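Local coordinates for nitrate regulatory protein (Klebsiella oxytoca, PDB 4AKK) that responds to nitrate and nitrite and binds the terminator site in the nasF operon leader RNA to bring about transcription antitermination, at residues T61-I66 / G184-L189; P180-R185 / L305-A310. All coordinates share one frame; numbering follows the deposited sequence.

Both contacts belong to the nitrate- and nitrite-sensing NIT part of the chain, on the same side of its centre, with their own centres about 10 Å apart. Helix 180-212 is common to the two: its first turns meet helix 277-312 in contact 2, and residues 184-189, slightly further along, meet helix 56-85 in contact 1. Gly184 and Arg185 fall in both. In chain order, 61-66 comes first, then the overlapping segments 180-185 and 184-189, then 305-310, so segments more than a hundred residues apart are brought side by side. Thr61 N also packs 3.9 Å from Leu305 CD2, closing a small triangle of three helices in this all-helical sensor.

Contact 1 of 2, residues T61-I66 / G184-L189; sequences TLAGQI and GRMVAL
To reach Ala63, Met186 leaves its backbone with CG anti to the carbonyl carbon (chi1 -82°) and then bends twice, at chi2 (-80°) and at chi3 (28°), the last close to eclipsed and folding CE back over the CB side of the thioether. The folded thioether therefore meets the Ala63 methyl alongside, with both of its last atoms. SD lies 3.8 Å from Ala63 CB and CE 3.9 Å from that same carbon. A few residues on, Leu189, whose CB is directed toward helix 56-85, brings CD2 to a looser 4.4 Å from Ala63 CB. Within helix 180-212 the two side chains brace each other, Met186 CE resting 3.5 Å from Leu189 CD2, so the methyl of Ala63 rests on a small apolar surface made of SD, CE and CD2.

The joint links helix 56-85 to helix 180-212 in the helical core of the NIT domain. The nearest backbones, at Ala63 CA and Met186 CA, are 8.2 Å apart, and the thioether bridges that separation while Ala63 adds just its one methyl. Val170 of helix 169-173 and Leu304 of helix 277-312 also touch Met186, and Leu300 touches Leu189, making this a place where several helices converge. All three touching residues are buried.

No hydrogen bond passes between the segments, and only 87 Å² is buried between them. The chemistry is dispersion between a polarisable sulfur and aliphatic carbons, which implies a small, nondirectional apolar contact whose stability probably comes from burial among the surrounding helices.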
loop_
_atom_site.group_PDB
_atom_site.type_symbol
_atom_site.label_atom_id
_atom_site.label_comp_id
_atom_site.label_asym_id
_atom_site.label_seq_id
_atom_site.Cartn_x
_atom_site.Cartn_y
_atom_site.Cartn_z
ATOM N N THR A 61 -5.172 24.015 -8.392
ATOM C CA THR A 61 -4.341 24.816 -9.280
ATOM C C THR A 61 -2.905 24.305 -9.280
ATOM O O THR A 61 -2.300 24.130 -10.335
ATOM C CB THR A 61 -4.339 26.306 -8.868
ATOM O OG1 THR A 61 -5.682 26.803 -8.864
ATOM C CG2 THR A 61 -3.502 27.133 -9.838
ATOM N N LEU A 62 -2.362 24.084 -8.089
ATOM C CA LEU A 62 -1.007 23.566 -7.957
ATOM C C LEU A 62 -0.850 22.256 -8.731
ATOM O O LEU A 62 0.129 22.067 -9.448
ATOM C CB LEU A 62 -0.637 23.366 -6.486
ATOM C CG LEU A 62 0.777 22.825 -6.278
ATOM C CD1 LEU A 62 1.811 23.712 -6.974
ATOM C CD2 LEU A 62 1.092 22.673 -4.788
ATOM N N ALA A 63 -1.825 21.362 -8.594
ATOM C CA ALA A 63 -1.809 20.108 -9.339
ATOM C C ALA A 63 -1.778 20.349 -10.849
ATOM O O ALA A 63 -1.053 19.677 -11.576
ATOM C CB ALA A 63 -2.998 19.255 -8.962
ATOM N N GLY A 64 -2.566 21.312 -11.313
ATOM C CA GLY A 64 -2.600 21.652 -12.719
ATOM C C GLY A 64 -1.300 22.240 -13.237
ATOM O O GLY A 64 -0.870 21.914 -14.341
ATOM N N GLN A 65 -0.682 23.117 -12.447
ATOM C CA GLN A 65 0.613 23.693 -12.801
ATOM C C GLN A 65 1.739 22.658 -12.776
ATOM O O GLN A 65 2.677 22.739 -13.566
ATOM C CB GLN A 65 0.959 24.879 -11.895
ATOM C CG GLN A 65 0.026 26.081 -12.095
ATOM C CD GLN A 65 -0.119 26.478 -13.569
ATOM O OE1 GLN A 65 0.997 26.513 -14.279
ATOM N NE2 GLN A 65 -1.220 26.734 -14.058
ATOM N N ILE A 66 1.648 21.687 -11.877
ATOM C CA ILE A 66 2.645 20.619 -11.837
ATOM C C ILE A 66 2.531 19.804 -13.116
ATOM O O ILE A 66 3.529 19.524 -13.781
ATOM C CB ILE A 66 2.468 19.718 -10.601
ATOM C CG1 ILE A 66 3.003 20.436 -9.357
ATOM C CG2 ILE A 66 3.171 18.367 -10.812
ATOM C CD1 ILE A 66 2.487 19.882 -8.056
ATOM N N GLY A 184 -10.322 11.321 -4.662
ATOM C CA GLY A 184 -10.450 10.320 -5.712
ATOM C C GLY A 184 -10.002 10.832 -7.077
ATOM O O GLY A 184 -9.374 10.099 -7.853
ATOM N N ARG A 185 -10.332 12.088 -7.378
ATOM C CA ARG A 185 -9.934 12.715 -8.644
ATOM C C ARG A 185 -8.437 12.969 -8.703
ATOM O O ARG A 185 -7.828 12.839 -9.760
ATOM C CB ARG A 185 -10.664 14.042 -8.871
ATOM C CG ARG A 185 -12.080 13.901 -9.385
ATOM C CD ARG A 185 -12.737 15.267 -9.551
ATOM N NE ARG A 185 -14.159 15.111 -9.820
ATOM C CZ ARG A 185 -14.675 14.974 -11.037
ATOM N NH1 ARG A 185 -13.885 14.985 -12.099
ATOM N NH2 ARG A 185 -15.982 14.821 -11.186
ATOM N N MET A 186 -7.850 13.341 -7.568
ATOM C CA MET A 186 -6.419 13.591 -7.511
ATOM C C MET A 186 -5.638 12.317 -7.771
ATOM O O MET A 186 -4.654 12.329 -8.501
ATOM C CB MET A 186 -5.999 14.223 -6.177
ATOM C CG MET A 186 -6.215 15.728 -6.127
ATOM S SD MET A 186 -4.935 16.733 -6.933
ATOM C CE MET A 186 -4.307 15.651 -8.187
ATOM N N VAL A 187 -6.083 11.211 -7.190
ATOM C CA VAL A 187 -5.392 9.946 -7.400
ATOM C C VAL A 187 -5.533 9.449 -8.845
ATOM O O VAL A 187 -4.567 8.963 -9.437
ATOM C CB VAL A 187 -5.853 8.873 -6.395
ATOM C CG1 VAL A 187 -5.373 7.484 -6.825
ATOM C CG2 VAL A 187 -5.327 9.209 -5.014
ATOM N N ALA A 188 -6.728 9.580 -9.407
ATOM C CA ALA A 188 -6.960 9.235 -10.811
ATOM C C ALA A 188 -6.043 10.043 -11.734
ATOM O O ALA A 188 -5.459 9.500 -12.672
ATOM C CB ALA A 188 -8.434 9.469 -11.186
ATOM N N LEU A 189 -5.932 11.344 -11.469
ATOM C CA LEU A 189 -5.040 12.215 -12.222
ATOM C C LEU A 189 -3.571 11.811 -12.067
ATOM O O LEU A 189 -2.843 11.670 -13.058
ATOM C CB LEU A 189 -5.224 13.674 -11.783
ATOM C CG LEU A 189 -4.200 14.668 -12.335
ATOM C CD1 LEU A 189 -4.332 14.768 -13.846
ATOM C CD2 LEU A 189 -4.353 16.046 -11.685
#

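Contact 2 of 2, residues P180-R185 / L305-A310; sequences PQIAGR and LNAADA
Arg185 overlaps Ala307 with one face of its guanidinium group, the CB methyl sitting over that face. The two helices carrying them, 180-212 and 277-312, run as an antiparallel pair in the helical bundle of the NIT domain; here the N-to-C directions of their short segments differ by 166°, with axes 10.5 Å apart at closest approach. From CG to NE the arginine chain is extended, and the turn about CD-NE (chi4 -89°) sets the guanidinium plane about perpendicular to the plane of CG, CD and NE. The methyl lies closest to NE, with Ala307 CB and Arg185 NE separated by 3.7 Å, while Arg185 CD and Arg185 CZ are each 4.1 Å from the same carbon. This is van der Waals packing of an aliphatic group against the flat face, not a polar bond. Asp303, one turn earlier on helix 277-312, and Gln242 in a loop also touch the Arg185 side chain.

Ile182 fills the more buried side of the contact. Its CG1 branch stands beside its own backbone N, and chi2 (-60°) bends CD1 so that this terminal carbon does the reaching. Ala307 CB is thus met by two side chains of one helix, Ile182 and Arg185, three residues apart. Leu304 and Leu311 of helix 277-312, together with Ile177, add to the apolar surroundings of Ile182.

Ala307 and Ala308 present only methyls here, and the closest CA atoms, those of Ile182 and Ala308, are 7.2 Å apart. No hydrogen bond crosses between the segments. Ile182 CD1 sits beside the methyl, 4.0 Å from Ala307 CB and 4.1 Å from Ala308 N.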
loop_
_atom_site.group_PDB
_atom_site.type_symbol
_atom_site.label_atom_id
_atom_site.label_comp_id
_atom_site.label_asym_id
_atom_site.label_seq_id
_atom_site.Cartn_x
_atom_site.Cartn_y
_atom_site.Cartn_z
ATOM N N PRO A 180 -13.842 13.310 -0.309
ATOM C CA PRO A 180 -13.692 12.008 -0.972
ATOM C C PRO A 180 -13.663 12.103 -2.502
ATOM O O PRO A 180 -12.847 11.428 -3.132
ATOM C CB PRO A 180 -14.946 11.236 -0.540
ATOM C CG PRO A 180 -15.520 11.989 0.600
ATOM C CD PRO A 180 -15.111 13.418 0.426
ATOM N N GLN A 181 -14.550 12.900 -3.091
ATOM C CA GLN A 181 -14.602 13.016 -4.547
ATOM C C GLN A 181 -13.336 13.652 -5.109
ATOM O O GLN A 181 -12.786 13.196 -6.114
ATOM C CB GLN A 181 -15.824 13.817 -5.008
ATOM C CG GLN A 181 -17.120 13.020 -5.048
ATOM C CD GLN A 181 -17.930 13.176 -3.779
ATOM O OE1 GLN A 181 -18.545 14.221 -3.544
ATOM N NE2 GLN A 181 -17.936 12.137 -2.949
ATOM N N ILE A 182 -12.883 14.717 -4.467
ATOM C CA ILE A 182 -11.680 15.385 -4.926
ATOM C C ILE A 182 -10.459 14.492 -4.752
ATOM O O ILE A 182 -9.646 14.352 -5.664
ATOM C CB ILE A 182 -11.473 16.718 -4.212
ATOM C CG1 ILE A 182 -12.726 17.581 -4.379
ATOM C CG2 ILE A 182 -10.260 17.434 -4.775
ATOM C CD1 ILE A 182 -13.060 17.886 -5.846
ATOM N N ALA A 183 -10.340 13.872 -3.588
ATOM C CA ALA A 183 -9.197 13.009 -3.327
ATOM C C ALA A 183 -9.156 11.896 -4.362
ATOM O O ALA A 183 -8.092 11.575 -4.878
ATOM C CB ALA A 183 -9.246 12.443 -1.910
ATOM N N GLY A 184 -10.322 11.321 -4.662
ATOM C CA GLY A 184 -10.450 10.320 -5.712
ATOM C C GLY A 184 -10.002 10.832 -7.077
ATOM O O GLY A 184 -9.374 10.099 -7.853
ATOM N N ARG A 185 -10.332 12.088 -7.378
ATOM C CA ARG A 185 -9.934 12.715 -8.644
ATOM C C ARG A 185 -8.437 12.969 -8.703
ATOM O O ARG A 185 -7.828 12.839 -9.760
ATOM C CB ARG A 185 -10.664 14.042 -8.871
ATOM C CG ARG A 185 -12.080 13.901 -9.385
ATOM C CD ARG A 185 -12.737 15.267 -9.551
ATOM N NE ARG A 185 -14.159 15.111 -9.820
ATOM C CZ ARG A 185 -14.675 14.974 -11.037
ATOM N NH1 ARG A 185 -13.885 14.985 -12.099
ATOM N NH2 ARG A 185 -15.982 14.821 -11.186
ATOM N N LEU A 305 -11.012 21.083 -11.494
ATOM C CA LEU A 305 -11.198 22.477 -11.098
ATOM C C LEU A 305 -12.679 22.858 -11.017
ATOM O O LEU A 305 -13.093 23.557 -10.098
ATOM C CB LEU A 305 -10.429 23.421 -12.035
ATOM C CG LEU A 305 -8.910 23.221 -11.962
ATOM C CD1 LEU A 305 -8.184 24.162 -12.892
ATOM C CD2 LEU A 305 -8.401 23.377 -10.529
ATOM N N ASN A 306 -13.469 22.392 -11.977
ATOM C CA ASN A 306 -14.909 22.618 -11.944
ATOM C C ASN A 306 -15.491 22.001 -10.682
ATOM O O ASN A 306 -16.276 22.633 -9.966
ATOM C CB ASN A 306 -15.597 22.024 -13.184
ATOM C CG ASN A 306 -15.274 22.786 -14.463
ATOM O OD1 ASN A 306 -14.863 23.950 -14.426
ATOM N ND2 ASN A 306 -15.471 22.132 -15.605
ATOM N N ALA A 307 -15.094 20.765 -10.401
ATOM C CA ALA A 307 -15.590 20.080 -9.218
ATOM C C ALA A 307 -15.183 20.833 -7.947
ATOM O O ALA A 307 -15.969 20.951 -7.010
ATOM C CB ALA A 307 -15.107 18.629 -9.182
ATOM N N ALA A 308 -13.961 21.352 -7.923
ATOM C CA ALA A 308 -13.498 22.143 -6.788
ATOM C C ALA A 308 -14.379 23.378 -6.575
ATOM O O ALA A 308 -14.794 23.670 -5.455
ATOM C CB ALA A 308 -12.046 22.552 -6.978
ATOM N N ASP A 309 -14.659 24.099 -7.657
ATOM C CA ASP A 309 -15.529 25.272 -7.597
ATOM C C ASP A 309 -16.932 24.920 -7.106
ATOM O O ASP A 309 -17.471 25.580 -6.217
ATOM C CB ASP A 309 -15.619 25.939 -8.969
ATOM C CG ASP A 309 -14.336 26.654 -9.355
ATOM O OD1 ASP A 309 -13.446 26.787 -8.485
ATOM O OD2 ASP A 309 -14.216 27.084 -10.524
ATOM N N ALA A 310 -17.514 23.874 -7.682
ATOM C CA ALA A 310 -18.877 23.493 -7.347
ATOM C C ALA A 310 -19.003 23.076 -5.886
ATOM O O ALA A 310 -20.088 23.110 -5.315
ATOM C CB ALA A 310 -19.365 22.387 -8.269
#